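Local coordinates for insect group II chitinase (Ostrinia furnacalis, PDB 5Y2A), which hydrolyses chitin, probably by cleaving its internal beta-1,4 linkages, as the second catalytic domain of an insect group II chitinase of glycoside hydrolase family 18, at residues G249-G257 with P265-G273; V291-R300 with A375-E383. All coordinates share one frame; numbering follows the deposited sequence.

Interaction 1: residues G249-G257 with P265-G273; sequences GQSFSVVEG and PTYAGGEAG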
loop_
_atom_site.group_PDB
_atom_site.type_symbol
_atom_site.label_atom_id
_atom_site.label_comp_id
_atom_site.label_asym_id
_atom_site.label_seq_id
_atom_site.Cartn_x
_atom_site.Cartn_y
_atom_site.Cartn_z
ATOM N N GLY A 249 7.719 -10.803 -9.429
ATOM C CA GLY A 249 8.816 -9.917 -9.758
ATOM C C GLY A 249 8.702 -8.591 -9.032
ATOM O O GLY A 249 7.612 -8.170 -8.648
ATOM N N GLN A 250 9.848 -7.951 -8.823
ATOM C CA GLN A 250 9.893 -6.571 -8.364
ATOM C C GLN A 250 9.998 -5.670 -9.583
ATOM O O GLN A 250 10.896 -5.848 -10.412
ATOM C CB GLN A 250 11.083 -6.343 -7.429
ATOM C CG GLN A 250 10.951 -7.023 -6.075
ATOM C CD GLN A 250 10.027 -6.271 -5.139
ATOM O OE1 GLN A 250 9.608 -5.147 -5.425
ATOM N NE2 GLN A 250 9.690 -6.894 -4.013
ATOM N N SER A 251 9.078 -4.715 -9.702
ATOM C CA SER A 251 8.984 -3.873 -10.881
ATOM C C SER A 251 9.421 -2.450 -10.568
ATOM O O SER A 251 9.327 -1.981 -9.425
ATOM C CB SER A 251 7.562 -3.855 -11.443
ATOM O OG SER A 251 6.725 -3.081 -10.610
ATOM N N PHE A 252 9.895 -1.773 -11.611
ATOM C CA PHE A 252 10.468 -0.442 -11.511
ATOM C C PHE A 252 10.028 0.395 -12.701
ATOM O O PHE A 252 9.770 -0.127 -13.789
ATOM C CB PHE A 252 12.008 -0.447 -11.522
ATOM C CG PHE A 252 12.656 -1.336 -10.489
ATOM C CD1 PHE A 252 12.655 -2.717 -10.629
ATOM C CD2 PHE A 252 13.346 -0.779 -9.425
ATOM C CE1 PHE A 252 13.286 -3.524 -9.701
ATOM C CE2 PHE A 252 13.983 -1.582 -8.494
ATOM C CZ PHE A 252 13.952 -2.952 -8.630
ATOM N N SER A 253 9.979 1.708 -12.490
ATOM C CA SER A 253 9.906 2.682 -13.577
ATOM C C SER A 253 11.257 3.389 -13.662
ATOM O O SER A 253 11.705 3.979 -12.675
ATOM C CB SER A 253 8.768 3.676 -13.345
ATOM O OG SER A 253 7.508 3.008 -13.304
ATOM N N VAL A 254 11.908 3.324 -14.841
ATOM C CA VAL A 254 13.302 3.741 -14.999
ATOM C C VAL A 254 13.369 5.195 -15.459
ATOM O O VAL A 254 12.595 5.628 -16.322
ATOM C CB VAL A 254 14.038 2.815 -15.988
ATOM C CG1 VAL A 254 15.523 3.227 -16.125
ATOM C CG2 VAL A 254 13.942 1.349 -15.537
ATOM N N VAL A 255 14.317 5.948 -14.891
ATOM C CA VAL A 255 14.522 7.338 -15.289
ATOM C C VAL A 255 14.790 7.417 -16.790
ATOM O O VAL A 255 15.524 6.598 -17.356
ATOM C CB VAL A 255 15.668 7.953 -14.469
ATOM C CG1 VAL A 255 16.106 9.287 -15.053
ATOM C CG2 VAL A 255 15.256 8.108 -13.009
ATOM N N GLU A 256 14.168 8.396 -17.447
ATOM C CA GLU A 256 14.348 8.587 -18.885
ATOM C C GLU A 256 15.828 8.632 -19.248
ATOM O O GLU A 256 16.624 9.299 -18.581
ATOM C CB GLU A 256 13.684 9.885 -19.339
ATOM C CG GLU A 256 13.643 10.044 -20.854
ATOM C CD GLU A 256 12.722 11.161 -21.291
ATOM O OE1 GLU A 256 13.201 12.314 -21.342
ATOM O OE2 GLU A 256 11.529 10.907 -21.563
ATOM N N GLY A 257 16.195 7.891 -20.289
ATOM C CA GLY A 257 17.553 7.893 -20.786
ATOM C C GLY A 257 18.548 7.075 -19.993
ATOM O O GLY A 257 19.737 7.087 -20.332
ATOM N N PRO A 265 19.070 4.035 -12.671
ATOM C CA PRO A 265 18.258 4.774 -11.695
ATOM C C PRO A 265 16.770 4.711 -12.012
ATOM O O PRO A 265 16.355 4.739 -13.173
ATOM C CB PRO A 265 18.790 6.212 -11.810
ATOM C CG PRO A 265 20.177 6.044 -12.320
ATOM C CD PRO A 265 20.110 4.887 -13.271
ATOM N N THR A 266 15.966 4.634 -10.957
ATOM C CA THR A 266 14.522 4.526 -11.081
ATOM C C THR A 266 13.859 5.620 -10.260
ATOM O O THR A 266 14.447 6.166 -9.325
ATOM C CB THR A 266 14.021 3.149 -10.625
ATOM O OG1 THR A 266 14.415 2.930 -9.269
ATOM C CG2 THR A 266 14.621 2.057 -11.504
ATOM N N TYR A 267 12.615 5.933 -10.623
ATOM C CA TYR A 267 11.858 6.975 -9.951
ATOM C C TYR A 267 10.579 6.485 -9.283
ATOM O O TYR A 267 9.953 7.260 -8.550
ATOM C CB TYR A 267 11.513 8.100 -10.942
ATOM C CG TYR A 267 10.582 7.678 -12.060
ATOM C CD1 TYR A 267 9.204 7.741 -11.905
ATOM C CD2 TYR A 267 11.081 7.222 -13.273
ATOM C CE1 TYR A 267 8.351 7.357 -12.912
ATOM C CE2 TYR A 267 10.228 6.841 -14.301
ATOM C CZ TYR A 267 8.864 6.913 -14.113
ATOM O OH TYR A 267 8.003 6.528 -15.125
ATOM N N ALA A 268 10.174 5.237 -9.507
ATOM C CA ALA A 268 8.951 4.708 -8.913
ATOM C C ALA A 268 8.953 3.196 -9.082
ATOM O O ALA A 268 9.786 2.634 -9.793
ATOM C CB ALA A 268 7.705 5.316 -9.563
ATOM N N GLY A 269 8.019 2.540 -8.409
ATOM C CA GLY A 269 7.709 1.173 -8.763
ATOM C C GLY A 269 7.093 1.118 -10.150
ATOM O O GLY A 269 6.682 2.125 -10.727
ATOM N N GLY A 270 7.040 -0.083 -10.708
ATOM C CA GLY A 270 6.389 -0.263 -11.991
ATOM C C GLY A 270 4.885 -0.060 -11.914
ATOM O O GLY A 270 4.282 -0.094 -10.845
ATOM N N GLU A 271 4.279 0.200 -13.078
ATOM C CA GLU A 271 2.823 0.184 -13.207
ATOM C C GLU A 271 2.249 -1.099 -12.618
ATOM O O GLU A 271 2.820 -2.182 -12.774
ATOM C CB GLU A 271 2.421 0.280 -14.686
ATOM C CG GLU A 271 2.710 1.603 -15.385
ATOM C CD GLU A 271 1.790 2.721 -14.913
ATOM O OE1 GLU A 271 0.581 2.459 -14.754
ATOM O OE2 GLU A 271 2.269 3.849 -14.702
ATOM N N ALA A 272 1.112 -0.971 -11.935
ATOM C CA ALA A 272 0.496 -2.123 -11.287
ATOM C C ALA A 272 -0.044 -3.107 -12.320
ATOM O O ALA A 272 -0.483 -2.722 -13.404
ATOM C CB ALA A 272 -0.639 -1.677 -10.367
ATOM N N GLY A 273 -0.016 -4.396 -11.967
ATOM C CA GLY A 273 -0.653 -5.397 -12.793
ATOM C C GLY A 273 -2.165 -5.413 -12.624
ATOM O O GLY A 273 -2.706 -4.973 -11.605
HETATM O O HOH W 1 4.127 -3.479 -10.677
HETATM O O HOH W 2 5.523 4.955 -13.920
#
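Ser253 meets the returning strand through backbone and side chain alike. Its N donates almost straight to Ala268 O (2.9 Å, 173° at the hydrogen), and its O accepts from Tyr267 N at 3.0 Å. With CG between the backbone N and the carbonyl carbon (chi1 65°), the Tyr267 ring folds back over Ser253, whose CB sits above one face, 3.8 Å from the ring centroid, in a CH-pi contact. Val254 O lies at the edge of that ring, in its plane. Ser253 OG gives its proton to Gly269 O at 2.8 Å, from above the carbonyl plane. Beyond the corner at Tyr267 and Ala268 the pairing loosens: Gly270 N makes weak bonds to both O and OG of Ser251. Between the two ends Thr266 CG2 touches Phe252 CB at 3.6 Å. At the other end Val255 N donates to Pro265 O (2.9 Å).

A second shell fixes Ser253 and Tyr267. One water donates to both Ser253 OG and Tyr267 OH; Gln315 and Asp314, respectively, hydrogen-bond to the same two hydroxyls. Separately, the hairpin meets the second subunit where Glu271 forms a salt bridge with Lys90 of that chain.

This is an antiparallel hairpin whose second arm turns a corner. Ser253 OG spends its proton on Gly269 O and is itself approached by the water and Gln315, so a side-chain bond continues the cross-strand linkage beyond the regular backbone pair.

Interaction 2: residues V291-R300 with A375-E383; sequences VKVKGWKVHR and APPPCILHE
Val298 and His382 cross at about a right angle, the valine CG1 lying over one face of the imidazole, 3.7 Å from its centroid and 18° off the ring normal, in a CH-pi contact. Arg300 and His382 approach from opposite directions, meeting at the ring edge with guanidinium and imidazole nearly coplanar as modelled, the planes 7° apart. The modelled separation of these two groups is too short to be reliable, so the bond between them is doubtful and the exact placement of the ring, over Val298 too, is less sure; the salt bridge of Arg300 with Asp321 gives the guanidinium a firmer partner. Lys292 bends at its second torsion (chi2 -73°) and then runs extended, bringing NZ to two carbonyls of the C-terminal turn. Lys292 NZ donates to Glu383 O at 2.9 Å, nearly in line with the C=O bond, and to Leu381 O at 3.1 Å from above the carbonyl plane. Beside it, Val291 CG1 rests against Leu381 O at 3.5 Å, and Leu381 CB lies near both valines. A type I turn from Ile380 to Glu383 presents these carbonyls. The chain end thus packs across the end of helix 284-292 and strand 297-299, while the Cys379-Cys357 disulfide and Pro378 on helix 322-334 hold the approach.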
loop_
_atom_site.group_PDB
_atom_site.type_symbol
_atom_site.label_atom_id
_atom_site.label_comp_id
_atom_site.label_asym_id
_atom_site.label_seq_id
_atom_site.Cartn_x
_atom_site.Cartn_y
_atom_site.Cartn_z
ATOM N N VAL A 291 5.412 -10.548 -21.537
ATOM C CA VAL A 291 6.343 -11.092 -22.523
ATOM C C VAL A 291 5.591 -11.667 -23.717
ATOM O O VAL A 291 5.931 -11.391 -24.873
ATOM C CB VAL A 291 7.259 -12.147 -21.877
ATOM C CG1 VAL A 291 8.087 -12.863 -22.948
ATOM C CG2 VAL A 291 8.174 -11.496 -20.861
ATOM N N LYS A 292 4.549 -12.462 -23.455
ATOM C CA LYS A 292 3.884 -13.209 -24.522
ATOM C C LYS A 292 3.005 -12.314 -25.386
ATOM O O LYS A 292 2.969 -12.472 -26.611
ATOM C CB LYS A 292 3.041 -14.342 -23.935
ATOM C CG LYS A 292 3.801 -15.393 -23.140
ATOM C CD LYS A 292 4.636 -16.308 -24.013
ATOM C CE LYS A 292 5.088 -17.519 -23.213
ATOM N NZ LYS A 292 6.146 -18.299 -23.907
ATOM N N VAL A 293 2.271 -11.392 -24.766
ATOM C CA VAL A 293 1.254 -10.624 -25.457
ATOM C C VAL A 293 1.658 -9.168 -25.669
ATOM O O VAL A 293 1.293 -8.584 -26.694
ATOM C CB VAL A 293 -0.089 -10.713 -24.696
ATOM C CG1 VAL A 293 -1.170 -9.916 -25.397
ATOM C CG2 VAL A 293 -0.515 -12.167 -24.554
ATOM N N LYS A 294 2.398 -8.567 -24.740
ATOM C CA LYS A 294 2.732 -7.152 -24.820
ATOM C C LYS A 294 4.132 -6.897 -25.355
ATOM O O LYS A 294 4.555 -5.739 -25.401
ATOM C CB LYS A 294 2.578 -6.485 -23.447
ATOM C CG LYS A 294 1.229 -6.712 -22.772
ATOM C CD LYS A 294 0.113 -6.009 -23.532
ATOM C CE LYS A 294 -1.257 -6.422 -23.026
ATOM N NZ LYS A 294 -2.300 -5.407 -23.360
ATOM N N GLY A 295 4.863 -7.940 -25.745
ATOM C CA GLY A 295 6.145 -7.742 -26.388
ATOM C C GLY A 295 7.274 -7.284 -25.496
ATOM O O GLY A 295 8.247 -6.717 -26.000
ATOM N N TRP A 296 7.180 -7.495 -24.184
ATOM C CA TRP A 296 8.289 -7.132 -23.314
ATOM C C TRP A 296 9.510 -7.987 -23.626
ATOM O O TRP A 296 9.401 -9.173 -23.944
ATOM C CB TRP A 296 7.909 -7.296 -21.839
ATOM C CG TRP A 296 6.940 -6.275 -21.337
ATOM C CD1 TRP A 296 5.873 -5.756 -22.010
ATOM C CD2 TRP A 296 6.935 -5.662 -20.040
ATOM N NE1 TRP A 296 5.209 -4.849 -21.216
ATOM C CE2 TRP A 296 5.835 -4.779 -20.000
ATOM C CE3 TRP A 296 7.751 -5.780 -18.910
ATOM C CZ2 TRP A 296 5.531 -4.008 -18.875
ATOM C CZ3 TRP A 296 7.448 -5.012 -17.788
ATOM C CH2 TRP A 296 6.343 -4.138 -17.783
ATOM N N LYS A 297 10.686 -7.381 -23.491
ATOM C CA LYS A 297 11.941 -8.028 -23.853
ATOM C C LYS A 297 12.562 -8.678 -22.626
ATOM O O LYS A 297 12.659 -8.052 -21.568
ATOM C CB LYS A 297 12.920 -7.020 -24.455
ATOM C CG LYS A 297 12.405 -6.327 -25.700
ATOM C CD LYS A 297 11.975 -7.341 -26.743
ATOM C CE LYS A 297 11.723 -6.679 -28.086
ATOM N NZ LYS A 297 10.294 -6.307 -28.258
ATOM N N VAL A 298 13.009 -9.921 -22.780
ATOM C CA VAL A 298 13.609 -10.687 -21.696
ATOM C C VAL A 298 15.120 -10.540 -21.771
ATOM O O VAL A 298 15.721 -10.748 -22.832
ATOM C CB VAL A 298 13.194 -12.166 -21.769
ATOM C CG1 VAL A 298 13.870 -12.964 -20.663
ATOM C CG2 VAL A 298 11.682 -12.285 -21.676
ATOM N N HIS A 299 15.736 -10.188 -20.648
ATOM C CA HIS A 299 17.180 -10.039 -20.548
ATOM C C HIS A 299 17.722 -11.087 -19.592
ATOM O O HIS A 299 17.254 -11.192 -18.453
ATOM C CB HIS A 299 17.567 -8.642 -20.064
ATOM C CG HIS A 299 16.921 -7.535 -20.836
ATOM N ND1 HIS A 299 17.616 -6.750 -21.731
ATOM C CD2 HIS A 299 15.646 -7.079 -20.848
ATOM C CE1 HIS A 299 16.796 -5.862 -22.264
ATOM N NE2 HIS A 299 15.595 -6.041 -21.747
ATOM N N ARG A 300 18.709 -11.852 -20.048
ATOM C CA ARG A 300 19.280 -12.922 -19.247
ATOM C C ARG A 300 20.753 -12.677 -18.939
ATOM O O ARG A 300 21.457 -11.952 -19.650
ATOM C CB ARG A 300 19.132 -14.279 -19.940
ATOM C CG ARG A 300 17.697 -14.716 -20.124
ATOM C CD ARG A 300 17.632 -16.135 -20.660
ATOM N NE ARG A 300 16.260 -16.617 -20.722
ATOM C CZ ARG A 300 15.620 -17.226 -19.728
ATOM N NH1 ARG A 300 16.235 -17.440 -18.580
ATOM N NH2 ARG A 300 14.368 -17.625 -19.886
ATOM N N ALA A 375 8.060 -34.305 -15.259
ATOM C CA ALA A 375 7.634 -32.963 -15.629
ATOM C C ALA A 375 8.144 -32.642 -17.023
ATOM O O ALA A 375 9.139 -33.224 -17.476
ATOM C CB ALA A 375 8.149 -31.922 -14.626
ATOM N N PRO A 376 7.496 -31.714 -17.723
ATOM C CA PRO A 376 8.065 -31.182 -18.970
ATOM C C PRO A 376 9.305 -30.355 -18.685
ATOM O O PRO A 376 9.549 -29.968 -17.531
ATOM C CB PRO A 376 6.926 -30.311 -19.525
ATOM C CG PRO A 376 6.154 -29.899 -18.314
ATOM C CD PRO A 376 6.198 -31.094 -17.401
ATOM N N PRO A 377 10.112 -30.051 -19.701
ATOM C CA PRO A 377 11.307 -29.228 -19.479
ATOM C C PRO A 377 10.923 -27.811 -19.099
ATOM O O PRO A 377 9.754 -27.416 -19.247
ATOM C CB PRO A 377 12.015 -29.264 -20.843
ATOM C CG PRO A 377 10.909 -29.471 -21.819
ATOM C CD PRO A 377 9.941 -30.391 -21.127
ATOM N N PRO A 378 11.869 -27.016 -18.594
ATOM C CA PRO A 378 11.559 -25.616 -18.300
ATOM C C PRO A 378 11.159 -24.907 -19.578
ATOM O O PRO A 378 11.725 -25.150 -20.645
ATOM C CB PRO A 378 12.881 -25.070 -17.742
ATOM C CG PRO A 378 13.589 -26.295 -17.225
ATOM C CD PRO A 378 13.276 -27.319 -18.287
ATOM N N CYS A 379 10.170 -24.029 -19.466
ATOM C CA CYS A 379 9.688 -23.300 -20.626
ATOM C C CYS A 379 10.467 -22.005 -20.802
ATOM O O CYS A 379 10.873 -21.359 -19.831
ATOM C CB CYS A 379 8.198 -23.001 -20.507
ATOM S SG CYS A 379 7.199 -24.485 -20.397
ATOM N N ILE A 380 10.671 -21.637 -22.059
ATOM C CA ILE A 380 11.440 -20.463 -22.415
ATOM C C ILE A 380 10.446 -19.338 -22.688
ATOM O O ILE A 380 9.648 -19.408 -23.625
ATOM C CB ILE A 380 12.346 -20.746 -23.615
ATOM C CG1 ILE A 380 13.262 -21.934 -23.285
ATOM C CG2 ILE A 380 13.173 -19.530 -23.971
ATOM C CD1 ILE A 380 13.035 -23.172 -24.134
ATOM N N LEU A 381 10.475 -18.326 -21.822
ATOM C CA LEU A 381 9.527 -17.224 -21.888
ATOM C C LEU A 381 9.527 -16.543 -23.257
ATOM O O LEU A 381 8.468 -16.274 -23.839
ATOM C CB LEU A 381 9.872 -16.214 -20.806
ATOM C CG LEU A 381 9.191 -16.395 -19.469
ATOM C CD1 LEU A 381 9.398 -15.122 -18.686
ATOM C CD2 LEU A 381 7.738 -16.648 -19.739
ATOM N N HIS A 382 10.673 -16.297 -23.738
ATOM C CA HIS A 382 10.958 -15.611 -24.935
ATOM C C HIS A 382 10.370 -16.316 -26.148
ATOM O O HIS A 382 10.042 -15.673 -27.075
ATOM C CB HIS A 382 12.489 -15.351 -25.078
ATOM C CG HIS A 382 13.331 -15.633 -23.855
ATOM N ND1 HIS A 382 14.627 -15.216 -23.784
ATOM C CD2 HIS A 382 13.115 -16.339 -22.725
ATOM C CE1 HIS A 382 15.165 -15.608 -22.661
ATOM N NE2 HIS A 382 14.260 -16.296 -21.993
ATOM N N GLU A 383 10.246 -17.622 -26.106
ATOM C CA GLU A 383 9.763 -18.445 -27.198
ATOM C C GLU A 383 8.269 -18.190 -27.394
ATOM O O GLU A 383 7.492 -18.304 -26.443
ATOM C CB GLU A 383 10.009 -19.925 -26.894
ATOM C CG GLU A 383 11.176 -20.551 -27.644
ATOM C CD GLU A 383 11.361 -22.007 -27.275
ATOM O OE1 GLU A 383 10.356 -22.657 -26.925
ATOM O OE2 GLU A 383 12.503 -22.504 -27.340
HETATM O O HOH W 3 12.027 -18.924 -19.238
#

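Followed from the N terminus, the chain runs through the earlier parallel strands of the TIM barrel, up to 189-192, before strand 241-254, whose far end enters interaction 1. That contact closes a short hairpin over the seven residues between its segments. Interaction 2 opens only afterwards, at the end of helix 284-292, and closes a much longer loop of 74 residues that takes in helix 322-334, strand 339-343 and helix 361-371. The two therefore stand in series, neither nested nor crossed. The centres of interactions 1 and 2 lie about 20 Å apart, and the nearest atoms of interactions 1 and 2 about 6 Å, without touching. Two strands connect them: 309-312 pairs with 297-299 and with 315-318, which pairs with 241-254.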